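Putative 6-pyruvoyl tetrahydrobiopterin synthase (Caenorhabditis elegans, PDB 2G64) catalyses the conversion of 7,8-dihydroneopterin triphosphate into 6-pyruvoyl tetrahydropterin, a zinc-dependent elimination of triphosphate in tetrahydrobiopterin biosynthesis. Local coordinates at the interface of chains A and B and the interface of chains A and C. Numbering follows the deposited sequence. Chains: chain A/B/C, Putative 6-pyruvoyl tetrahydrobiopterin synthase.

Contact 1: the interface of chains A and B. Residues chain A 102, 134-135; chain B 7-10, 65.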
loop_
_atom_site.group_PDB
_atom_site.type_symbol
_atom_site.label_atom_id
_atom_site.label_comp_id
_atom_site.label_asym_id
_atom_site.label_seq_id
_atom_site.Cartn_x
_atom_site.Cartn_y
_atom_site.Cartn_z
ATOM N N GLU A 102 -5.337 -0.452 21.990
ATOM C CA GLU A 102 -4.318 -0.845 22.993
ATOM C C GLU A 102 -4.738 -2.155 23.644
ATOM O O GLU A 102 -3.963 -3.116 23.719
ATOM C CB GLU A 102 -4.184 0.247 24.082
ATOM C CG GLU A 102 -3.513 1.556 23.623
ATOM C CD GLU A 102 -4.492 2.589 23.068
ATOM O OE1 GLU A 102 -5.578 2.216 22.534
ATOM O OE2 GLU A 102 -4.145 3.782 23.139
ATOM N N ILE A 134 -1.772 2.798 14.678
ATOM C CA ILE A 134 -1.072 1.517 14.805
ATOM C C ILE A 134 -0.638 1.292 16.258
ATOM O O ILE A 134 -0.037 2.179 16.864
ATOM C CB ILE A 134 0.182 1.506 13.897
ATOM C CG1 ILE A 134 -0.215 1.697 12.426
ATOM C CG2 ILE A 134 0.970 0.209 14.066
ATOM C CD1 ILE A 134 -0.092 3.130 11.915
ATOM N N PHE A 135 -0.907 0.095 16.787
ATOM C CA PHE A 135 -0.569 -0.244 18.189
ATOM C C PHE A 135 0.256 -1.518 18.294
ATOM O O PHE A 135 0.017 -2.483 17.546
ATOM C CB PHE A 135 -1.859 -0.405 18.991
ATOM C CG PHE A 135 -2.754 0.792 18.876
ATOM C CD1 PHE A 135 -2.754 1.763 19.862
ATOM C CD2 PHE A 135 -3.541 0.978 17.737
ATOM C CE1 PHE A 135 -3.545 2.912 19.742
ATOM C CE2 PHE A 135 -4.336 2.136 17.609
ATOM C CZ PHE A 135 -4.331 3.092 18.618
ATOM N N VAL B 7 2.303 -0.241 26.025
ATOM C CA VAL B 7 1.869 -0.445 24.636
ATOM C C VAL B 7 2.374 0.772 23.842
ATOM O O VAL B 7 2.603 1.852 24.408
ATOM C CB VAL B 7 0.314 -0.548 24.574
ATOM C CG1 VAL B 7 -0.251 -0.365 23.150
ATOM C CG2 VAL B 7 -0.180 -1.839 25.238
ATOM N N THR B 8 2.552 0.606 22.535
ATOM C CA THR B 8 2.872 1.756 21.693
ATOM C C THR B 8 1.639 2.187 20.897
ATOM O O THR B 8 0.761 1.373 20.589
ATOM C CB THR B 8 4.029 1.478 20.681
ATOM O OG1 THR B 8 3.628 0.489 19.738
ATOM C CG2 THR B 8 5.317 1.008 21.396
ATOM N N MET B 9 1.590 3.474 20.595
ATOM C CA MET B 9 0.507 4.061 19.811
ATOM C C MET B 9 1.173 4.975 18.780
ATOM O O MET B 9 1.981 5.871 19.129
ATOM C CB MET B 9 -0.384 4.889 20.738
ATOM C CG MET B 9 -1.309 5.871 20.045
ATOM S SD MET B 9 -2.088 6.914 21.297
ATOM C CE MET B 9 -2.961 8.053 20.225
ATOM N N GLU B 10 0.839 4.746 17.512
ATOM C CA GLU B 10 1.498 5.464 16.430
ATOM C C GLU B 10 0.441 6.056 15.526
ATOM O O GLU B 10 -0.534 5.398 15.196
ATOM C CB GLU B 10 2.415 4.525 15.646
ATOM C CG GLU B 10 3.172 5.203 14.502
ATOM C CD GLU B 10 4.181 4.261 13.867
ATOM O OE1 GLU B 10 3.812 3.124 13.478
ATOM O OE2 GLU B 10 5.357 4.642 13.774
ATOM N N VAL B 65 -3.012 4.871 25.700
ATOM C CA VAL B 65 -1.645 5.357 25.991
ATOM C C VAL B 65 -1.595 6.904 26.012
ATOM O O VAL B 65 -0.835 7.533 26.777
ATOM C CB VAL B 65 -0.650 4.812 24.919
ATOM C CG1 VAL B 65 0.666 5.559 24.983
ATOM C CG2 VAL B 65 -0.424 3.303 25.093
HETATM O O HOH W 1 2.648 1.576 17.621
#
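The carbonyl oxygen of A:Ile134 is gripped twice: it accepts the backbone N-H of B:Glu10, N to O 2.8 Å, and is linked through water 1 to the hydroxyl of B:Thr8, whose OG1 lies 2.6 Å from the water. The return bond, A:Ile134 N to B:Glu10 O at 2.9 Å, completes an antiparallel bridge between strand 133-137 of A and strand 6-19 of B. One residue along, A:Phe135 and B:Met9 form the next bridge, and their side chains lie alongside, pointing the same way. Ring carbon CE1 touches CG of the methionine at 3.7 Å; with that CG anti to the backbone N (chi1 163°), the extended chain passes beside the ring and brings SD to 4.2 Å from A:Glu102 OE2. This glutamate, from helix 101-115, bends at chi2 (89°) and turns its carboxylate towards B:Val65, whose backbone N reaches OE2 at 3.0 Å from above the carboxylate plane, 37° out of it. Its CG meanwhile packs on two methyl groups, B:Val7 CG1 and B:Val65 CG2, each 3.8 Å away. Cut back to an alanine, this position would probably leave the N-H of B:Val65 without its carboxylate partner and open a gap beside both valines. The paired strand edges carry the sheet from one subunit into the next, and the helix-borne glutamate ties down a neighbouring loop, which together help to join subunits within the enzyme's homohexamer.

Contact 2: the interface of chains A and C. Residues chain A 18, 85-86, 89; chain C 18, 40, 42-43.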
loop_
_atom_site.group_PDB
_atom_site.type_symbol
_atom_site.label_atom_id
_atom_site.label_comp_id
_atom_site.label_asym_id
_atom_site.label_seq_id
_atom_site.Cartn_x
_atom_site.Cartn_y
_atom_site.Cartn_z
ATOM N N ALA A 18 -17.117 -4.952 14.925
ATOM C CA ALA A 18 -17.749 -3.761 15.459
ATOM C C ALA A 18 -17.285 -3.537 16.899
ATOM O O ALA A 18 -16.960 -4.486 17.620
ATOM C CB ALA A 18 -19.298 -3.932 15.426
ATOM N N ARG A 85 -17.431 -10.202 14.392
ATOM C CA ARG A 85 -18.088 -10.113 15.678
ATOM C C ARG A 85 -18.153 -8.672 16.183
ATOM O O ARG A 85 -17.524 -7.759 15.634
ATOM C CB ARG A 85 -17.345 -10.979 16.704
ATOM C CG ARG A 85 -17.199 -12.447 16.260
ATOM C CD ARG A 85 -17.405 -13.373 17.442
ATOM N NE ARG A 85 -16.922 -14.724 17.181
ATOM C CZ ARG A 85 -17.705 -15.746 16.850
ATOM N NH1 ARG A 85 -19.015 -15.574 16.733
ATOM N NH2 ARG A 85 -17.177 -16.945 16.637
ATOM N N ASN A 86 -18.924 -8.493 17.246
ATOM C CA ASN A 86 -18.946 -7.255 18.001
ATOM C C ASN A 86 -18.094 -7.458 19.274
ATOM O O ASN A 86 -18.430 -8.290 20.141
ATOM C CB ASN A 86 -20.403 -6.946 18.362
ATOM C CG ASN A 86 -20.551 -5.654 19.124
ATOM O OD1 ASN A 86 -19.844 -5.423 20.101
ATOM N ND2 ASN A 86 -21.489 -4.811 18.699
ATOM N N LYS A 89 -19.796 -7.024 22.813
ATOM C CA LYS A 89 -20.978 -7.846 23.061
ATOM C C LYS A 89 -20.765 -9.346 22.882
ATOM O O LYS A 89 -21.452 -10.164 23.503
ATOM C CB LYS A 89 -22.152 -7.379 22.198
ATOM C CG LYS A 89 -22.572 -5.943 22.530
ATOM C CD LYS A 89 -23.748 -5.513 21.704
ATOM C CE LYS A 89 -24.036 -4.035 21.922
ATOM N NZ LYS A 89 -25.278 -3.625 21.215
ATOM N N ALA C 18 -20.127 0.439 11.617
ATOM C CA ALA C 18 -20.636 -0.891 11.896
ATOM C C ALA C 18 -21.802 -1.200 10.957
ATOM O O ALA C 18 -22.526 -0.299 10.521
ATOM C CB ALA C 18 -21.118 -0.966 13.377
ATOM N N ASN C 40 -24.164 -11.825 11.583
ATOM C CA ASN C 40 -23.934 -11.902 13.046
ATOM C C ASN C 40 -24.832 -10.888 13.717
ATOM O O ASN C 40 -24.816 -9.706 13.350
ATOM C CB ASN C 40 -22.466 -11.548 13.421
ATOM C CG ASN C 40 -22.229 -11.493 14.953
ATOM O OD1 ASN C 40 -22.391 -12.502 15.629
ATOM N ND2 ASN C 40 -21.826 -10.318 15.492
ATOM N N ASN C 42 -25.005 -9.154 16.446
ATOM C CA ASN C 42 -24.508 -7.892 16.978
ATOM C C ASN C 42 -23.644 -7.099 15.988
ATOM O O ASN C 42 -23.065 -6.068 16.346
ATOM C CB ASN C 42 -23.783 -8.082 18.314
ATOM C CG ASN C 42 -24.725 -8.497 19.425
ATOM O OD1 ASN C 42 -25.799 -7.931 19.562
ATOM N ND2 ASN C 42 -24.330 -9.482 20.208
ATOM N N GLY C 43 -23.567 -7.589 14.758
ATOM C CA GLY C 43 -22.918 -6.826 13.709
ATOM C C GLY C 43 -21.404 -7.027 13.666
ATOM O O GLY C 43 -20.817 -7.872 14.385
HETATM O O HOH W 2 -25.937 -5.031 18.813
HETATM O O HOH W 3 -20.948 -13.718 17.659
#
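C:Asn42 and C:Gly43 lie in a loop whose glycine has a positive phi, and this stretch runs against strand 85-86 and helix 87-90 of chain A with its carbonyl groups towards the partner. A:Asn86 reads one of them: its amide ND2 donates to C:Asn42 O at 3.1 Å, nearly straight (164° at H). The acceptor lies in the amide plane of A:Asn86, whereas the donor is tilted 23° from the plane of the carbonyl it meets. With CG anti to the backbone N (chi1 -179°), the amide reaches out to this loop, and OD1 accepts the backbone N-H of A:Lys89 at 3.1 Å from above its carbonyl plane, which helps to hold the turn of the amide from within chain A. The two asparagine side chains approach at a slant, CB of A:Asn86 against CB of C:Asn42 at 3.6 Å, with their amide planes steeply turned to each other.

A:Lys89 runs extended across the C:Asn42 amide at about a right angle. Its CB meets ND2 of that amide at 3.6 Å and its CD lies near CG and OD1, while the amine nitrogen NZ reaches OD1 through water 2. On the far flank, ND2 of C:Asn40 donates to C:Gly43 O at 2.9 Å and so braces the loop from its own side. OD1 of C:Asn40 is joined by water 3 to NH1 of A:Arg85, a link of lower confidence because the arginine is poorly ordered. Where the two copies of strand 6-19 approach, the methyl carbons CB of A:Ala18 and C:Ala18 meet at 4.0 Å.

Contact 1 and contact 2 lie about 23 Å apart, centre to centre of their C-alpha atoms, and join chain A to two different neighbours. Strand 6-19 serves both, its early residues on the B side of contact 1 and its end at A:Ala18 and C:Ala18 on the two sides of contact 2. The A-B interface lacks exact two-fold symmetry, as expected within a trimer; the A-C interface is two-fold and would fit the head-to-head joining of trimers in the homohexamer. The centre of contact 2 is about 5 Å from A:His84, an active-site residue, whereas that of contact 1 is about 27 Å from B:His84, so contact 2 may also help shape a catalytic pocket.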